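Local coordinates for protein alpha-pyrone synthesis polyketide synthase-like Pks18 (Mycobacterium tuberculosis, PDB 1TED) that probably makes tri- and tetraketide alpha-pyrones by extending medium- and long-chain acyl-CoA starters with malonyl-CoA, as a homodimeric type III polyketide synthase of the thiolase fold, at residues A154-L159 with P163-V168; A176-A181 with V199-L204; W310-G315 with Q322-L327. All blocks are in the same frame, centred on the assembly; numbering follows the deposited sequence.

Contact 1: residues A154-L159 with P163-V168; sequences AIVKEL and PSISRV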
loop_
_atom_site.group_PDB
_atom_site.type_symbol
_atom_site.label_atom_id
_atom_site.label_comp_id
_atom_site.label_asym_id
_atom_site.label_seq_id
_atom_site.Cartn_x
_atom_site.Cartn_y
_atom_site.Cartn_z
ATOM N N ALA A 154 -1.160 -14.067 6.652
ATOM C CA ALA A 154 -2.027 -15.195 6.993
ATOM C C ALA A 154 -2.545 -15.961 5.771
ATOM O O ALA A 154 -2.757 -17.167 5.843
ATOM C CB ALA A 154 -3.207 -14.714 7.852
ATOM N N ILE A 155 -2.759 -15.263 4.657
ATOM C CA ILE A 155 -3.225 -15.906 3.432
ATOM C C ILE A 155 -2.157 -16.883 2.905
ATOM O O ILE A 155 -2.449 -18.036 2.578
ATOM C CB ILE A 155 -3.542 -14.856 2.339
ATOM C CG1 ILE A 155 -4.756 -14.011 2.765
ATOM C CG2 ILE A 155 -3.813 -15.550 1.014
ATOM C CD1 ILE A 155 -5.210 -12.961 1.745
ATOM N N VAL A 156 -0.915 -16.412 2.831
ATOM C CA VAL A 156 0.197 -17.236 2.364
ATOM C C VAL A 156 0.347 -18.472 3.265
ATOM O O VAL A 156 0.507 -19.595 2.782
ATOM C CB VAL A 156 1.523 -16.416 2.373
ATOM C CG1 VAL A 156 2.734 -17.325 2.097
ATOM C CG2 VAL A 156 1.438 -15.306 1.334
ATOM N N LYS A 157 0.297 -18.251 4.576
ATOM C CA LYS A 157 0.425 -19.344 5.530
ATOM C C LYS A 157 -0.764 -20.291 5.461
ATOM O O LYS A 157 -0.592 -21.511 5.425
ATOM C CB LYS A 157 0.576 -18.803 6.954
ATOM C CG LYS A 157 1.943 -18.180 7.229
ATOM C CD LYS A 157 2.144 -17.893 8.707
ATOM C CE LYS A 157 3.569 -17.451 8.986
ATOM N NZ LYS A 157 3.844 -17.447 10.439
ATOM N N GLU A 158 -1.966 -19.728 5.427
ATOM C CA GLU A 158 -3.183 -20.519 5.366
ATOM C C GLU A 158 -3.339 -21.332 4.075
ATOM O O GLU A 158 -3.685 -22.513 4.120
ATOM C CB GLU A 158 -4.393 -19.606 5.522
ATOM C CG GLU A 158 -5.455 -20.183 6.410
ATOM C CD GLU A 158 -4.972 -20.307 7.832
ATOM O OE1 GLU A 158 -4.626 -19.266 8.430
ATOM O OE2 GLU A 158 -4.933 -21.443 8.350
ATOM N N LEU A 159 -3.104 -20.702 2.926
ATOM C CA LEU A 159 -3.247 -21.394 1.643
ATOM C C LEU A 159 -2.016 -22.158 1.223
ATOM O O LEU A 159 -2.013 -22.814 0.184
ATOM C CB LEU A 159 -3.608 -20.421 0.523
ATOM C CG LEU A 159 -5.065 -19.997 0.365
ATOM C CD1 LEU A 159 -5.542 -19.250 1.605
ATOM C CD2 LEU A 159 -5.166 -19.112 -0.872
ATOM N N PRO A 163 6.751 -19.363 0.453
ATOM C CA PRO A 163 7.331 -18.427 1.422
ATOM C C PRO A 163 8.032 -17.260 0.721
ATOM O O PRO A 163 8.252 -16.208 1.315
ATOM C CB PRO A 163 8.329 -19.294 2.188
ATOM C CG PRO A 163 7.723 -20.666 2.098
ATOM C CD PRO A 163 7.251 -20.730 0.677
ATOM N N SER A 164 8.377 -17.451 -0.546
ATOM C CA SER A 164 9.079 -16.422 -1.300
ATOM C C SER A 164 8.187 -15.610 -2.233
ATOM O O SER A 164 8.676 -14.910 -3.114
ATOM C CB SER A 164 10.207 -17.063 -2.109
ATOM O OG SER A 164 9.685 -17.961 -3.074
ATOM N N ILE A 165 6.878 -15.701 -2.047
ATOM C CA ILE A 165 5.963 -14.953 -2.888
ATOM C C ILE A 165 6.161 -13.451 -2.652
ATOM O O ILE A 165 6.502 -13.024 -1.542
ATOM C CB ILE A 165 4.506 -15.330 -2.570
ATOM C CG1 ILE A 165 3.570 -14.735 -3.625
ATOM C CG2 ILE A 165 4.145 -14.861 -1.159
ATOM C CD1 ILE A 165 2.123 -15.167 -3.470
ATOM N N SER A 166 5.969 -12.660 -3.704
ATOM C CA SER A 166 6.103 -11.212 -3.590
ATOM C C SER A 166 4.793 -10.688 -3.031
ATOM O O SER A 166 3.717 -11.141 -3.429
ATOM C CB SER A 166 6.356 -10.586 -4.959
ATOM O OG SER A 166 7.321 -11.338 -5.672
ATOM N N ARG A 167 4.876 -9.743 -2.107
ATOM C CA ARG A 167 3.673 -9.179 -1.509
ATOM C C ARG A 167 3.694 -7.665 -1.485
ATOM O O ARG A 167 4.747 -7.044 -1.291
ATOM C CB ARG A 167 3.480 -9.715 -0.090
ATOM C CG ARG A 167 3.082 -11.184 -0.053
ATOM C CD ARG A 167 3.021 -11.728 1.370
ATOM N NE ARG A 167 4.353 -11.951 1.930
ATOM C CZ ARG A 167 4.896 -11.226 2.904
ATOM N NH1 ARG A 167 4.225 -10.216 3.445
ATOM N NH2 ARG A 167 6.119 -11.512 3.327
ATOM N N VAL A 168 2.517 -7.083 -1.695
ATOM C CA VAL A 168 2.331 -5.641 -1.699
ATOM C C VAL A 168 1.012 -5.301 -1.000
ATOM O O VAL A 168 -0.049 -5.783 -1.387
ATOM C CB VAL A 168 2.288 -5.093 -3.144
ATOM C CG1 VAL A 168 2.094 -3.578 -3.128
ATOM C CG2 VAL A 168 3.568 -5.460 -3.875
#

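Contact 2: residues A176-A181 with V199-L204; sequences AAAMNA and VVCIEL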
loop_
_atom_site.group_PDB
_atom_site.type_symbol
_atom_site.label_atom_id
_atom_site.label_comp_id
_atom_site.label_asym_id
_atom_site.label_seq_id
_atom_site.Cartn_x
_atom_site.Cartn_y
_atom_site.Cartn_z
ATOM N N ALA A 176 -11.632 2.805 -4.818
ATOM C CA ALA A 176 -11.056 2.448 -6.116
ATOM C C ALA A 176 -9.798 1.578 -6.033
ATOM O O ALA A 176 -9.140 1.341 -7.045
ATOM C CB ALA A 176 -10.754 3.725 -6.920
ATOM N N ALA A 177 -9.486 1.081 -4.840
ATOM C CA ALA A 177 -8.275 0.279 -4.632
ATOM C C ALA A 177 -8.176 -1.035 -5.422
ATOM O O ALA A 177 -7.077 -1.533 -5.672
ATOM C CB ALA A 177 -8.089 0.012 -3.139
ATOM N N ALA A 178 -9.307 -1.605 -5.817
ATOM C CA ALA A 178 -9.254 -2.841 -6.580
ATOM C C ALA A 178 -8.536 -2.570 -7.890
ATOM O O ALA A 178 -7.841 -3.444 -8.400
ATOM C CB ALA A 178 -10.651 -3.372 -6.847
ATOM N N MET A 179 -8.696 -1.362 -8.427
ATOM C CA MET A 179 -8.037 -0.987 -9.682
ATOM C C MET A 179 -6.521 -0.794 -9.537
ATOM O O MET A 179 -5.759 -1.219 -10.410
ATOM C CB MET A 179 -8.655 0.291 -10.262
ATOM C CG MET A 179 -10.093 0.130 -10.763
ATOM S SD MET A 179 -10.260 -1.082 -12.089
ATOM C CE MET A 179 -10.679 -2.558 -11.184
ATOM N N ASN A 180 -6.087 -0.153 -8.449
ATOM C CA ASN A 180 -4.657 0.073 -8.206
ATOM C C ASN A 180 -4.004 -1.289 -7.980
ATOM O O ASN A 180 -2.907 -1.562 -8.477
ATOM C CB ASN A 180 -4.433 0.941 -6.956
ATOM C CG ASN A 180 -5.066 2.325 -7.069
ATOM O OD1 ASN A 180 -4.524 3.227 -7.713
ATOM N ND2 ASN A 180 -6.223 2.493 -6.443
ATOM N N ALA A 181 -4.700 -2.138 -7.225
ATOM C CA ALA A 181 -4.218 -3.475 -6.918
ATOM C C ALA A 181 -4.126 -4.304 -8.206
ATOM O O ALA A 181 -3.090 -4.910 -8.501
ATOM C CB ALA A 181 -5.157 -4.144 -5.906
ATOM N N VAL A 199 -5.008 -11.238 -6.111
ATOM C CA VAL A 199 -5.430 -9.928 -5.621
ATOM C C VAL A 199 -6.560 -10.112 -4.616
ATOM O O VAL A 199 -7.535 -10.819 -4.878
ATOM C CB VAL A 199 -5.898 -9.009 -6.779
ATOM C CG1 VAL A 199 -6.401 -7.684 -6.229
ATOM C CG2 VAL A 199 -4.743 -8.746 -7.705
ATOM N N VAL A 200 -6.428 -9.476 -3.460
ATOM C CA VAL A 200 -7.428 -9.616 -2.420
ATOM C C VAL A 200 -7.829 -8.268 -1.834
ATOM O O VAL A 200 -6.990 -7.513 -1.341
ATOM C CB VAL A 200 -6.903 -10.555 -1.282
ATOM C CG1 VAL A 200 -7.936 -10.708 -0.191
ATOM C CG2 VAL A 200 -6.559 -11.922 -1.852
ATOM N N CYS A 201 -9.120 -7.964 -1.924
ATOM C CA CYS A 201 -9.661 -6.734 -1.377
ATOM C C CYS A 201 -10.564 -7.174 -0.228
ATOM O O CYS A 201 -11.464 -7.990 -0.411
ATOM C CB CYS A 201 -10.449 -5.979 -2.445
ATOM S SG CYS A 201 -9.483 -5.552 -3.921
ATOM N N ILE A 202 -10.301 -6.653 0.962
ATOM C CA ILE A 202 -11.068 -7.022 2.144
ATOM C C ILE A 202 -11.473 -5.744 2.860
ATOM O O ILE A 202 -10.632 -4.917 3.214
ATOM C CB ILE A 202 -10.217 -7.920 3.088
ATOM C CG1 ILE A 202 -10.948 -8.154 4.412
ATOM C CG2 ILE A 202 -8.854 -7.285 3.319
ATOM C CD1 ILE A 202 -12.035 -9.210 4.342
ATOM N N GLU A 203 -12.766 -5.573 3.075
ATOM C CA GLU A 203 -13.218 -4.357 3.708
ATOM C C GLU A 203 -14.182 -4.657 4.843
ATOM O O GLU A 203 -15.233 -5.276 4.648
ATOM C CB GLU A 203 -13.854 -3.460 2.644
ATOM C CG GLU A 203 -13.390 -2.008 2.672
ATOM C CD GLU A 203 -11.922 -1.800 2.292
ATOM O OE1 GLU A 203 -11.562 -2.019 1.114
ATOM O OE2 GLU A 203 -11.133 -1.404 3.173
ATOM N N LEU A 204 -13.795 -4.229 6.039
ATOM C CA LEU A 204 -14.586 -4.437 7.243
ATOM C C LEU A 204 -14.944 -3.120 7.910
ATOM O O LEU A 204 -14.302 -2.704 8.879
ATOM C CB LEU A 204 -13.813 -5.313 8.231
ATOM C CG LEU A 204 -14.074 -6.817 8.166
ATOM C CD1 LEU A 204 -14.056 -7.289 6.734
ATOM C CD2 LEU A 204 -13.025 -7.545 9.006
#

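Contact 3: residues W310-G315 with Q322-L327; sequences WAIHPG and QSVRSL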
loop_
_atom_site.group_PDB
_atom_site.type_symbol
_atom_site.label_atom_id
_atom_site.label_comp_id
_atom_site.label_asym_id
_atom_site.label_seq_id
_atom_site.Cartn_x
_atom_site.Cartn_y
_atom_site.Cartn_z
ATOM N N TRP A 310 -21.520 -1.472 -17.778
ATOM C CA TRP A 310 -20.887 -0.360 -17.121
ATOM C C TRP A 310 -20.795 -0.763 -15.659
ATOM O O TRP A 310 -21.784 -0.738 -14.930
ATOM C CB TRP A 310 -21.710 0.914 -17.299
ATOM C CG TRP A 310 -21.593 1.487 -18.689
ATOM C CD1 TRP A 310 -22.445 1.285 -19.741
ATOM C CD2 TRP A 310 -20.534 2.317 -19.187
ATOM N NE1 TRP A 310 -21.981 1.936 -20.858
ATOM C CE2 TRP A 310 -20.809 2.576 -20.546
ATOM C CE3 TRP A 310 -19.378 2.864 -18.616
ATOM C CZ2 TRP A 310 -19.969 3.362 -21.346
ATOM C CZ3 TRP A 310 -18.538 3.646 -19.414
ATOM C CH2 TRP A 310 -18.844 3.886 -20.764
ATOM N N ALA A 311 -19.605 -1.180 -15.248
ATOM C CA ALA A 311 -19.369 -1.583 -13.865
ATOM C C ALA A 311 -19.004 -0.333 -13.075
ATOM O O ALA A 311 -17.830 -0.064 -12.788
ATOM C CB ALA A 311 -18.239 -2.629 -13.792
ATOM N N ILE A 312 -20.029 0.441 -12.743
ATOM C CA ILE A 312 -19.855 1.671 -11.995
ATOM C C ILE A 312 -19.792 1.361 -10.511
ATOM O O ILE A 312 -20.677 0.697 -9.978
ATOM C CB ILE A 312 -21.030 2.632 -12.253
ATOM C CG1 ILE A 312 -21.095 2.975 -13.749
ATOM C CG2 ILE A 312 -20.885 3.877 -11.381
ATOM C CD1 ILE A 312 -22.300 3.805 -14.141
ATOM N N HIS A 313 -18.745 1.833 -9.843
ATOM C CA HIS A 313 -18.627 1.587 -8.418
ATOM C C HIS A 313 -19.912 1.982 -7.693
ATOM O O HIS A 313 -20.289 3.154 -7.678
ATOM C CB HIS A 313 -17.475 2.373 -7.805
ATOM C CG HIS A 313 -17.455 2.296 -6.314
ATOM N ND1 HIS A 313 -17.265 1.108 -5.639
ATOM C CD2 HIS A 313 -17.743 3.221 -5.369
ATOM C CE1 HIS A 313 -17.448 1.302 -4.345
ATOM N NE2 HIS A 313 -17.740 2.576 -4.156
ATOM N N PRO A 314 -20.592 1.004 -7.072
ATOM C CA PRO A 314 -21.838 1.281 -6.346
ATOM C C PRO A 314 -21.598 1.836 -4.948
ATOM O O PRO A 314 -21.942 1.210 -3.954
ATOM C CB PRO A 314 -22.534 -0.075 -6.337
ATOM C CG PRO A 314 -21.381 -1.038 -6.270
ATOM C CD PRO A 314 -20.357 -0.448 -7.199
ATOM N N GLY A 315 -21.021 3.031 -4.883
ATOM C CA GLY A 315 -20.726 3.649 -3.605
ATOM C C GLY A 315 -21.932 4.252 -2.924
ATOM O O GLY A 315 -21.891 4.551 -1.732
ATOM N N GLN A 322 -24.852 10.180 -10.722
ATOM C CA GLN A 322 -24.036 11.126 -11.475
ATOM C C GLN A 322 -23.110 10.470 -12.483
ATOM O O GLN A 322 -22.793 11.070 -13.516
ATOM C CB GLN A 322 -23.235 12.012 -10.518
ATOM C CG GLN A 322 -24.103 12.924 -9.644
ATOM C CD GLN A 322 -25.114 13.738 -10.461
ATOM O OE1 GLN A 322 -24.802 14.234 -11.545
ATOM N NE2 GLN A 322 -26.325 13.885 -9.931
ATOM N N SER A 323 -22.675 9.245 -12.200
ATOM C CA SER A 323 -21.800 8.544 -13.134
ATOM C C SER A 323 -22.583 8.284 -14.413
ATOM O O SER A 323 -22.070 8.483 -15.512
ATOM C CB SER A 323 -21.306 7.212 -12.544
ATOM O OG SER A 323 -20.361 7.434 -11.507
ATOM N N VAL A 324 -23.831 7.852 -14.264
ATOM C CA VAL A 324 -24.676 7.573 -15.421
ATOM C C VAL A 324 -25.042 8.847 -16.203
ATOM O O VAL A 324 -25.056 8.843 -17.445
ATOM C CB VAL A 324 -25.971 6.833 -14.991
ATOM C CG1 VAL A 324 -26.964 6.791 -16.139
ATOM C CG2 VAL A 324 -25.632 5.411 -14.557
ATOM N N ARG A 325 -25.330 9.935 -15.492
ATOM C CA ARG A 325 -25.680 11.174 -16.174
ATOM C C ARG A 325 -24.469 11.690 -16.952
ATOM O O ARG A 325 -24.581 12.079 -18.120
ATOM C CB ARG A 325 -26.165 12.234 -15.173
ATOM C CG ARG A 325 -26.712 13.488 -15.842
ATOM C CD ARG A 325 -27.435 14.387 -14.861
ATOM N NE ARG A 325 -26.541 14.914 -13.838
ATOM C CZ ARG A 325 -26.003 16.128 -13.863
ATOM N NH1 ARG A 325 -26.273 16.955 -14.868
ATOM N NH2 ARG A 325 -25.198 16.513 -12.877
ATOM N N SER A 326 -23.310 11.661 -16.298
ATOM C CA SER A 326 -22.061 12.114 -16.896
ATOM C C SER A 326 -21.843 11.427 -18.243
ATOM O O SER A 326 -21.451 12.063 -19.220
ATOM C CB SER A 326 -20.888 11.810 -15.946
ATOM O OG SER A 326 -19.668 12.387 -16.394
ATOM N N LEU A 327 -22.111 10.126 -18.288
ATOM C CA LEU A 327 -21.945 9.347 -19.508
ATOM C C LEU A 327 -23.091 9.512 -20.506
ATOM O O LEU A 327 -22.944 9.168 -21.676
ATOM C CB LEU A 327 -21.807 7.862 -19.157
ATOM C CG LEU A 327 -20.614 7.446 -18.292
ATOM C CD1 LEU A 327 -20.853 6.036 -17.748
ATOM C CD2 LEU A 327 -19.337 7.523 -19.110
#

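Contact 1: residues A154-L159 with P163-V168
Val156 of helix 151-159 meets Ile165, just ahead of strand 166-171, and Arg167 within it, inside a beta-alpha-beta unit of the thiolase fold. The valine makes the closest contacts from the helix side, all of them through CG2. Val156 CG2 lies 3.7 Å from Ile165 CG2, methyl against methyl, and the two side chains lie alongside, pointing opposite ways. The same Val156 CG2 lies 3.9 Å from Arg167 CD, and here the arginine chain lies across the valine. With CG1 anti to the backbone N (chi1 171°), the valine brings CG2 up to both Ile165 and Arg167.

The unit runs from strand 135-142 through helix 151-159 and a short loop to strand 166-171. The two strands are parallel neighbours, and Ser166 and Val168 bond through their backbones to strand 135-142. Val156 and Ile165 both also touch Leu138 of that strand. Ile155 of the helix packs separately, on Leu198 and Val200 of strand 196-204.

Arg167 plays two parts. Its aliphatic chain offers CD to the valine, and a bend at chi3 (-75°) turns the guanidinium out of the line of that chain. The charged end has partners on either side of the subunit boundary. NH1 forms a salt bridge with Asp152 at the start of the same helix, while NH2 is hydrogen-bonded to Thr382 OG1 of the second subunit. Val156 itself also packs on Leu256 of the second subunit.

Contact 2: residues A176-A181 with V199-L204
Ala178 and Ala181 of helix 177-191 rest on Cys201 and Val199 of strand 196-204, and the contact is made by apolar packing. The first pair joins a thiol to an alanine. Cys201 SG lies 3.8 Å from Ala178 CB and also 3.8 Å from Ala178 CA. The sulfur thus sits against the helix backbone as well as the methyl. With chi1 at -58°, SG swings to the side opposite the carbonyl carbon, which brings it to Ala178. The second pair is purely hydrocarbon. Ala181 CB points at the strand and lies 3.8 Å from Val199 CG1, the branch that is anti to the backbone N (chi1 177°).

The spacing of the pairs follows from the secondary structure. Ala178 and Ala181 are three residues apart on the helix. Val199 and Cys201 are two apart on the strand and both point toward the helix, whereas Val200 between them points away. Small side chains on the helix let the backbones approach closely, with the CA atoms of Ala178 and Cys201 6.5 Å apart.

No hydrogen bond joins the two segments. Within 176-181, Ala181 N donates to Ala177 O at 2.9 Å, and Met179 N to Ala176 O at the helix start. The segment directly follows Cys175, probably the catalytic nucleophile.

Around the contact, strand 196-204 runs between strands 135-142 and 226-236 of the mixed sheet and bonds to both through its backbone. Ala181 also touches Val139 of the former. Helix 349-361 packs alongside, with Ile353 on Ala178 and Ser349 on Cys201. Helix 102-125 meets Val200 on the other side of the strand.

Contact 3: residues W310-G315 with Q322-L327
Strand 310-312 and helix 322-327 run obliquely, closer to antiparallel than parallel, at 137° between their directions, and their axes come within 10.3 Å. Trp310 and Ile312 both point to the helix and carry the strand side. Leu327 lies over one face of the indole. Its CD1 is 3.9 Å from the centroid of the six-membered ring of Trp310, 22° off the normal, a CH-pi contact. The closest ring atom is Trp310 CE3, 3.6 Å from Leu327 CD1. Leu327 CD2 reaches the rim of the same ring at CZ3 and CH2.

Ile312 meets the preceding turn of the helix with two branches. Its CG2, anti to the backbone N, lies 3.6 Å from Ser323 CB. Ile312 CD1, at the end of the other branch, is 3.7 Å from Val324 CG2, with the two side chains nearly perpendicular.

Ser323 OG is hydrogen-bonded to Ile319 O of its own helix, which satisfies it beside the apolar Ile312. Helix 317-327 thus covers strand 310-312, and helix 281-299 adds Val293 against Trp310 and Ile285 against Ser323. No hydrogen bond crosses between the two segments. The junction therefore depends on shape and apolar burial, and the polar atom that borders it, Ser323 OG, is paid for within the helix.

Overall arrangement
The three contacts lie along one mixed sheet. Contacts 1 and 3 involve the outermost strands of this chain's sheet, 166-171 and 310-312, and contact 2 is central. Contacts 1 and 2 touch: Ile155 CD1 is 4.0 Å from Val200 CG2, and their centres are 16 Å apart. Contact 3 is 19 Å from contact 2, centre to centre, and 35 Å from contact 1. Contacts 2 and 3 both lie near Cys175, probably the catalytic nucleophile, which His313 of contact 3 touches. The side chain of Ala178 is about 9 Å from that of Cys175. The side chain of Ile312 is about 10 Å from that of Cys175. The side chain of Cys201 is about 12 Å from a bound myristic acid.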